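Local coordinates for protein L-asparaginase 1 (Escherichia coli, PDB 6NXC) that hydrolyses L-asparagine to L-aspartate and ammonium as a cytoplasmic, allosterically activated homotetramer, at residues F105-G110 / K130-T135; F123-L128 / G220-H225. The protein carries 1 engineered substitution. All coordinates share one frame; numbering follows the deposited sequence.

Interaction 1: residues F105-G110 / K130-T135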
ATOM      1  N   PHE B 105      31.250  -2.260  -2.280  1.00 15.74           N
ATOM      2  CA  PHE B 105      31.365  -1.516  -1.008  1.00 14.42           C
ATOM      3  C   PHE B 105      30.000  -1.543  -0.323  1.00 14.49           C
ATOM      4  O   PHE B 105      29.006  -1.119  -0.944  1.00 18.64           O
ATOM      5  CB  PHE B 105      31.860  -0.110  -1.389  1.00 14.70           C
ATOM      6  CG  PHE B 105      33.157  -0.199  -2.157  1.00 16.36           C
ATOM      7  CD1 PHE B 105      34.391  -0.187  -1.514  1.00 20.93           C
ATOM      8  CD2 PHE B 105      33.103  -0.281  -3.527  1.00 16.97           C
ATOM      9  CE1 PHE B 105      35.561  -0.346  -2.246  1.00 24.42           C
ATOM     10  CE2 PHE B 105      34.257  -0.523  -4.252  1.00 22.22           C
ATOM     11  CZ  PHE B 105      35.460  -0.625  -3.597  1.00 24.12           C
ATOM     12  N   VAL B 106      29.989  -1.914   0.921  1.00 13.49           N
ATOM     13  CA  VAL B 106      28.791  -1.724   1.780  1.00 12.98           C
ATOM     14  C   VAL B 106      29.145  -0.741   2.880  1.00 15.58           C
ATOM     15  O   VAL B 106      30.207  -0.896   3.575  1.00 15.14           O
ATOM     16  CB  VAL B 106      28.344  -3.071   2.340  1.00 14.41           C
ATOM     17  CG1 VAL B 106      27.270  -2.882   3.426  1.00 15.10           C
ATOM     18  CG2 VAL B 106      27.864  -4.001   1.233  1.00 15.83           C
ATOM     19  N   ILE B 107      28.317   0.263   3.026  1.00 13.27           N
ATOM     20  CA  ILE B 107      28.517   1.303   4.029  1.00 14.63           C
ATOM     21  C   ILE B 107      27.499   0.955   5.133  1.00 15.19           C
ATOM     22  O   ILE B 107      26.300   1.177   4.902  1.00 16.26           O
ATOM     23  CB  ILE B 107      28.372   2.717   3.453  1.00 17.28           C
ATOM     24  CG1 ILE B 107      29.167   3.041   2.169  1.00 17.10           C
ATOM     25  CG2 ILE B 107      28.705   3.764   4.460  1.00 18.07           C
ATOM     26  CD1 ILE B 107      30.610   2.640   2.207  1.00 18.59           C
ATOM     27  N   LEU B 108      27.985   0.534   6.302  1.00 13.74           N
ATOM     28  CA  LEU B 108      27.097   0.260   7.439  1.00 15.54           C
ATOM     29  C   LEU B 108      26.972   1.582   8.196  1.00 15.61           C
ATOM     30  O   LEU B 108      28.073   2.204   8.486  1.00 17.78           O
ATOM     31  CB  LEU B 108      27.725  -0.759   8.388  1.00 16.38           C
ATOM     32  CG  LEU B 108      27.420  -2.204   8.101  1.00 23.58           C
ATOM     33  CD1 LEU B 108      28.039  -3.098   9.198  1.00 27.66           C
ATOM     34  CD2 LEU B 108      25.917  -2.435   8.020  1.00 24.59           C
ATOM     35  N   HIS B 109      25.780   2.020   8.582  1.00 14.20           N
ATOM     36  CA  HIS B 109      25.528   3.446   8.900  1.00 14.29           C
ATOM     37  C   HIS B 109      24.292   3.482   9.801  1.00 16.24           C
ATOM     38  O   HIS B 109      23.444   2.597   9.669  1.00 15.53           O
ATOM     39  CB  HIS B 109      25.254   4.209   7.589  1.00 16.67           C
ATOM     40  CG  HIS B 109      25.342   5.680   7.612  1.00 19.82           C
ATOM     41  ND1 HIS B 109      24.343   6.427   8.257  1.00 17.55           N
ATOM     42  CD2 HIS B 109      26.241   6.583   7.073  1.00 20.95           C
ATOM     43  CE1 HIS B 109      24.634   7.734   8.106  1.00 19.36           C
ATOM     44  NE2 HIS B 109      25.748   7.859   7.323  1.00 22.48           N
ATOM     45  N   GLY B 110      24.213   4.470  10.649  1.00 16.29           N
ATOM     46  CA  GLY B 110      22.997   4.705  11.455  1.00 16.19           C
ATOM     47  C   GLY B 110      21.850   5.058  10.563  1.00 14.96           C
ATOM     48  O   GLY B 110      22.067   5.669   9.457  1.00 14.50           O
ATOM     49  N   LYS B 130      31.463   0.372  -9.660  1.00 16.23           N
ATOM     50  CA  LYS B 130      31.273  -0.721  -8.704  1.00 16.33           C
ATOM     51  C   LYS B 130      30.144  -0.306  -7.798  1.00 15.82           C
ATOM     52  O   LYS B 130      29.879   0.867  -7.641  1.00 15.28           O
ATOM     53  CB  LYS B 130      32.538  -1.050  -7.893  1.00 16.00           C
ATOM     54  CG  LYS B 130      33.753  -1.380  -8.763  1.00 15.94           C
ATOM     55  CD  LYS B 130      34.983  -1.714  -7.990  1.00 17.35           C
ATOM     56  CE  LYS B 130      36.200  -1.816  -8.892  1.00 17.43           C
ATOM     57  NZ  LYS B 130      37.312  -2.570  -8.307  1.00 17.51           N
ATOM     58  N   PRO B 131      29.436  -1.281  -7.214  1.00 15.71           N
ATOM     59  CA  PRO B 131      28.304  -0.961  -6.362  1.00 15.19           C
ATOM     60  C   PRO B 131      28.827  -0.399  -5.041  1.00 13.85           C
ATOM     61  O   PRO B 131      29.834  -0.871  -4.398  1.00 12.98           O
ATOM     62  CB  PRO B 131      27.618  -2.325  -6.254  1.00 15.91           C
ATOM     63  CG  PRO B 131      28.690  -3.296  -6.449  1.00 16.28           C
ATOM     64  CD  PRO B 131      29.606  -2.729  -7.460  1.00 16.92           C
ATOM     65  N   VAL B 132      28.005   0.513  -4.527  1.00 13.75           N
ATOM     66  CA  VAL B 132      28.166   1.114  -3.191  1.00 16.41           C
ATOM     67  C   VAL B 132      26.779   1.083  -2.617  1.00 15.66           C
ATOM     68  O   VAL B 132      25.873   1.698  -3.214  1.00 16.83           O
ATOM     69  CB  VAL B 132      28.706   2.540  -3.259  1.00 14.58           C
ATOM     70  CG1 VAL B 132      28.732   3.113  -1.900  1.00 14.68           C
ATOM     71  CG2 VAL B 132      30.077   2.679  -3.929  1.00 15.01           C
ATOM     72  N   ILE B 133      26.624   0.349  -1.544  1.00 13.71           N
ATOM     73  CA  ILE B 133      25.309   0.106  -0.916  1.00 13.93           C
ATOM     74  C   ILE B 133      25.365   0.522   0.541  1.00 13.55           C
ATOM     75  O   ILE B 133      26.161  -0.038   1.351  1.00 15.15           O
ATOM     76  CB  ILE B 133      24.937  -1.383  -1.012  1.00 16.32           C
ATOM     77  CG1 ILE B 133      25.080  -1.955  -2.433  1.00 18.40           C
ATOM     78  CG2 ILE B 133      23.572  -1.559  -0.400  1.00 16.61           C
ATOM     79  CD1 ILE B 133      24.478  -3.354  -2.609  1.00 19.74           C
ATOM     80  N   VAL B 134      24.492   1.464   0.914  1.00 13.53           N
ATOM     81  CA  VAL B 134      24.393   1.883   2.308  1.00 14.77           C
ATOM     82  C   VAL B 134      23.279   1.039   2.934  1.00 15.30           C
ATOM     83  O   VAL B 134      22.216   0.941   2.335  1.00 14.26           O
ATOM     84  CB  VAL B 134      24.134   3.397   2.391  1.00 16.78           C
ATOM     85  CG1 VAL B 134      24.190   3.916   3.792  1.00 18.41           C
ATOM     86  CG2 VAL B 134      25.088   4.220   1.485  1.00 13.98           C
ATOM     87  N   THR B 135      23.506   0.576   4.139  1.00 12.77           N
ATOM     88  CA  THR B 135      22.520  -0.202   4.951  1.00 14.26           C
ATOM     89  C   THR B 135      22.797  -0.045   6.440  1.00 16.01           C
ATOM     90  O   THR B 135      23.788   0.547   6.862  1.00 14.13           O
ATOM     91  CB  THR B 135      22.467  -1.671   4.455  1.00 17.00           C
ATOM     92  OG1 THR B 135      21.194  -2.194   4.865  1.00 18.38           O
ATOM     93  CG2 THR B 135      23.559  -2.581   4.983  1.00 18.57           C
TER
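The carbonyl oxygen of Ile133 takes the amide of Ile107 at 2.7 Å between N and O, with an N-H...O angle of 165°, and also lies 3.2 Å from CA of Val106 in a CA-H...O contact. Further bonds of the ladder run from Phe105 N to Pro131 O, Ile133 N to Phe105 O and Thr135 N to Ile107 O. Alternate residues of each strand donate, Phe105 and Ile107 against Ile133 and Thr135, as in parallel strands, and the axes are inclined by 22°. Joined through helix 114-124, the strands form a beta-alpha-beta crossover unit of the main sheet. Beyond them His109 N reaches Thr135 O through a weak, bent bond.

Side chains divide by face. With Phe105, Ile107, Val132 and Val134 on one face, Ile107 CG1 meets Val132 CG1 at 4.1 Å. The Phe105 ring receives Lys130 CD in its plane, at the edge, 4.0 Å from CE2; CG lies beside the backbone N (chi1 -57°), which also leaves CD2 3.4 Å from Pro131 O. Were the ring cut back to an alanine, the Lys130 methylenes would probably lose the edge they lie against. On the other face Thr135 CG2 is shared by Leu108 CD2, 3.8 Å away, and Val106 CG1.

His109 ND1 donates to Gly110 O, which lies in the ring plane, while NE2 bonds Thr117 and the side chain packs on substrate-binding Ser80. Strand 25-32 flanks 105-108 and strand 167-171 flanks 132-135; helix 148-161 covers the Val106, Ile133 and Thr135 face, and helix 114-124 packs on Val134.

Interaction 2: residues F123-L128 / G220-H225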
ATOM      1  N   PHE B 123      26.564  12.208  -5.661  1.00 13.66           N
ATOM      2  CA  PHE B 123      27.148  13.395  -6.323  1.00 14.80           C
ATOM      3  C   PHE B 123      28.654  13.400  -6.259  1.00 17.95           C
ATOM      4  O   PHE B 123      29.243  13.757  -7.274  1.00 21.67           O
ATOM      5  CB  PHE B 123      26.589  14.660  -5.659  1.00 13.21           C
ATOM      6  CG  PHE B 123      25.098  14.711  -5.808  1.00 15.84           C
ATOM      7  CD1 PHE B 123      24.535  14.909  -7.035  1.00 16.35           C
ATOM      8  CD2 PHE B 123      24.257  14.624  -4.706  1.00 16.79           C
ATOM      9  CE1 PHE B 123      23.155  14.961  -7.179  1.00 16.53           C
ATOM     10  CE2 PHE B 123      22.897  14.710  -4.837  1.00 17.19           C
ATOM     11  CZ  PHE B 123      22.346  14.847  -6.079  1.00 16.92           C
ATOM     12  N   MET B 124      29.256  12.858  -5.188  1.00 16.76           N
ATOM     13  CA  MET B 124      30.723  12.989  -4.983  1.00 16.21           C
ATOM     14  C   MET B 124      31.445  11.968  -5.894  1.00 20.87           C
ATOM     15  O   MET B 124      32.553  12.273  -6.377  1.00 20.34           O
ATOM     16  CB  MET B 124      31.081  12.701  -3.507  1.00 17.36           C
ATOM     17  CG  MET B 124      30.599  13.784  -2.635  1.00 20.48           C
ATOM     18  SD  MET B 124      30.808  13.290  -0.934  1.00 22.74           S
ATOM     19  CE  MET B 124      32.525  13.741  -0.887  1.00 22.29           C
ATOM     20  N   LEU B 125      30.872  10.771  -6.093  1.00 20.19           N
ATOM     21  CA  LEU B 125      31.613   9.649  -6.722  1.00 18.84           C
ATOM     22  C   LEU B 125      31.347   9.710  -8.245  1.00 21.98           C
ATOM     23  O   LEU B 125      30.395   9.057  -8.753  1.00 28.82           O
ATOM     24  CB  LEU B 125      31.166   8.305  -6.140  1.00 18.34           C
ATOM     25  CG  LEU B 125      31.349   8.115  -4.654  1.00 17.42           C
ATOM     26  CD1 LEU B 125      30.986   6.715  -4.151  1.00 17.71           C
ATOM     27  CD2 LEU B 125      32.774   8.346  -4.287  1.00 23.06           C
ATOM     28  N   GLU B 126      32.232  10.277  -9.032  1.00 19.99           N
ATOM     29  CA  GLU B 126      32.046  10.351 -10.512  1.00 21.69           C
ATOM     30  C   GLU B 126      32.816   9.180 -11.141  1.00 15.49           C
ATOM     31  O   GLU B 126      33.836   8.766 -10.541  1.00 17.42           O
ATOM     32  CB  GLU B 126      32.610  11.708 -11.005  1.00 27.28           C
ATOM     33  CG  GLU B 126      32.843  11.771 -12.528  1.00 32.65           C
ATOM     34  CD  GLU B 126      33.511  13.032 -13.082  1.00 44.69           C
ATOM     35  OE1 GLU B 126      33.422  13.269 -14.324  1.00 43.96           O
ATOM     36  OE2 GLU B 126      34.130  13.767 -12.291  1.00 37.78           O
ATOM     37  N   ASN B 127      32.299   8.627 -12.221  1.00 17.93           N
ATOM     38  CA  ASN B 127      32.836   7.401 -12.886  1.00 20.94           C
ATOM     39  C   ASN B 127      32.778   6.194 -11.958  1.00 18.68           C
ATOM     40  O   ASN B 127      33.762   5.392 -11.893  1.00 18.22           O
ATOM     41  CB  ASN B 127      34.260   7.582 -13.406  1.00 18.36           C
ATOM     42  CG  ASN B 127      34.390   8.757 -14.331  1.00 20.89           C
ATOM     43  OD1 ASN B 127      33.422   9.182 -14.931  1.00 22.43           O
ATOM     44  ND2 ASN B 127      35.566   9.349 -14.337  1.00 26.27           N
ATOM     45  N   LEU B 128      31.702   6.115 -11.170  1.00 19.31           N
ATOM     46  CA  LEU B 128      31.535   4.956 -10.256  1.00 17.82           C
ATOM     47  C   LEU B 128      31.243   3.690 -11.081  1.00 15.90           C
ATOM     48  O   LEU B 128      30.173   3.644 -11.699  1.00 19.89           O
ATOM     49  CB  LEU B 128      30.353   5.223  -9.305  1.00 16.65           C
ATOM     50  CG  LEU B 128      30.156   4.142  -8.261  1.00 18.17           C
ATOM     51  CD1 LEU B 128      31.325   3.860  -7.350  1.00 18.72           C
ATOM     52  CD2 LEU B 128      29.013   4.486  -7.356  1.00 18.58           C
ATOM     53  N   GLY B 220      35.849   5.526 -16.926  1.00 21.11           N
ATOM     54  CA  GLY B 220      37.233   5.707 -16.493  1.00 23.21           C
ATOM     55  C   GLY B 220      37.387   5.539 -15.004  1.00 22.99           C
ATOM     56  O   GLY B 220      36.446   4.963 -14.311  1.00 22.45           O
ATOM     57  N   GLU B 221      38.543   5.997 -14.478  1.00 21.24           N
ATOM     58  CA  GLU B 221      38.843   5.756 -13.040  1.00 21.72           C
ATOM     59  C   GLU B 221      37.999   6.688 -12.138  1.00 18.61           C
ATOM     60  O   GLU B 221      37.619   7.774 -12.543  1.00 20.88           O
ATOM     61  CB  GLU B 221      40.311   5.992 -12.661  1.00 27.86           C
ATOM     62  CG  GLU B 221      41.070   4.675 -12.427  1.00 38.07           C
ATOM     63  CD  GLU B 221      40.657   3.793 -11.249  1.00 45.05           C
ATOM     64  OE1 GLU B 221      39.836   4.266 -10.481  1.00 42.79           O
ATOM     65  OE2 GLU B 221      41.181   2.622 -11.094  1.00 48.00           O
ATOM     66  N   LEU B 222      37.646   6.149 -10.981  1.00 21.41           N
ATOM     67  CA  LEU B 222      36.761   6.858 -10.025  1.00 17.71           C
ATOM     68  C   LEU B 222      37.393   8.206  -9.760  1.00 18.43           C
ATOM     69  O   LEU B 222      38.617   8.264  -9.470  1.00 19.68           O
ATOM     70  CB  LEU B 222      36.663   6.029  -8.740  1.00 18.13           C
ATOM     71  CG  LEU B 222      35.826   6.635  -7.607  1.00 21.25           C
ATOM     72  CD1 LEU B 222      34.376   6.640  -8.002  1.00 20.64           C
ATOM     73  CD2 LEU B 222      36.059   5.845  -6.330  1.00 19.34           C
ATOM     74  N   ILE B 223      36.574   9.263  -9.698  1.00 19.41           N
ATOM     75  CA  ILE B 223      36.999  10.624  -9.323  1.00 20.23           C
ATOM     76  C   ILE B 223      36.165  11.072  -8.130  1.00 20.68           C
ATOM     77  O   ILE B 223      34.952  10.930  -8.194  1.00 22.46           O
ATOM     78  CB  ILE B 223      36.925  11.582 -10.512  1.00 23.50           C
ATOM     79  CG1 ILE B 223      38.007  11.198 -11.538  1.00 27.30           C
ATOM     80  CG2 ILE B 223      37.077  13.012 -10.022  1.00 26.65           C
ATOM     81  CD1 ILE B 223      37.823  11.828 -12.921  1.00 35.15           C
ATOM     82  N   VAL B 224      36.812  11.469  -7.041  1.00 20.09           N
ATOM     83  CA  VAL B 224      36.026  11.950  -5.880  1.00 18.83           C
ATOM     84  C   VAL B 224      35.954  13.492  -5.867  1.00 22.87           C
ATOM     85  O   VAL B 224      37.001  14.144  -5.840  1.00 20.13           O
ATOM     86  CB  VAL B 224      36.537  11.399  -4.561  1.00 19.77           C
ATOM     87  CG1 VAL B 224      35.640  12.039  -3.488  1.00 21.08           C
ATOM     88  CG2 VAL B 224      36.488   9.870  -4.543  1.00 22.65           C
ATOM     89  N   HIS B 225      34.762  14.077  -6.056  1.00 17.48           N
ATOM     90  CA  HIS B 225      34.594  15.545  -6.019  1.00 19.99           C
ATOM     91  C   HIS B 225      34.511  15.897  -4.553  1.00 21.99           C
ATOM     92  O   HIS B 225      33.848  15.203  -3.760  1.00 19.63           O
ATOM     93  CB  HIS B 225      33.321  16.006  -6.697  1.00 21.22           C
ATOM     94  CG  HIS B 225      33.398  15.855  -8.169  1.00 27.64           C
ATOM     95  ND1 HIS B 225      34.068  16.736  -8.981  1.00 30.45           N
ATOM     96  CD2 HIS B 225      32.829  14.937  -8.987  1.00 37.72           C
ATOM     97  CE1 HIS B 225      34.001  16.303 -10.240  1.00 36.33           C
ATOM     98  NE2 HIS B 225      33.222  15.218 -10.271  1.00 33.84           N
TER
HETATM   99  O   HOH W   1      35.817   3.336 -12.230  1.00 23.89           O
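Glu126 sends CG anti to its own amide nitrogen (chi1 164°) and stays extended beyond it, while His225 turns its ring back beside the backbone N (chi1 -71°); together these torsions bring Glu126 OE2 to 2.6 Å from His225 NE2. The oxygen lies at the ring edge and the carboxylate and imidazole planes are nearly coplanar, yet the N-H...O angle of 128° marks the hydrogen bond as weak. If the ring is protonated, the carboxylate would probably favour that charge, while ND1 has a weak bond to Gln335.

The backbones form a two-stranded antiparallel ribbon just where helix 114-124 gives way to strand 125-126. Glu126 and Ile223 are the hydrogen-bonded pair, each amide donating to the other's carbonyl at 2.9 Å between N and O, and Leu125 and Val224 are the non-hydrogen-bonded pair. His225 N continues the ribbon with a nearly straight bond to Met124 O.

At the other end Asn127 ND2 donates to Glu221 O at 3.1 Å, the acceptor lying in the amide plane, and the Ile223 side chain lies alongside, its CD1 3.6 Å from Asn127 ND2. A water bridges Asn127 O and Gly220 O, donating to both. On the Leu125 and Val224 face Leu222 CD1 approaches Glu126 O to 3.4 Å and also touches Leu125 CB and Leu128 CD1, and Leu125 CD2 lies beside Val224 CG2 at 4.0 Å. Helix 85-98 packs on Met124 and Val224, and Val167 of strand 167-171 on Leu125 and Leu128.

How the interactions relate
The centres of interactions 1 and 2 lie 16 Å apart, and their segments alternate along the chain: 105-110, 123-128, 130-135, then 220-225 after a long excursion. Helix 114-124 follows strand 104-108, and the short strand 125-126 precedes strand 132-135, so the first of interaction 2's segments lies on the crossover joining the two parallel strands of interaction 1. Val132 CG2 and Leu125 CD1 touch at 4.1 Å, a direct packing link between the main sheet and the small ribbon. Interaction 1 thus belongs to the sheet core leading to the substrate site, whereas interaction 2 ties the end of the crossover helix to a later segment, away from the annotated sites.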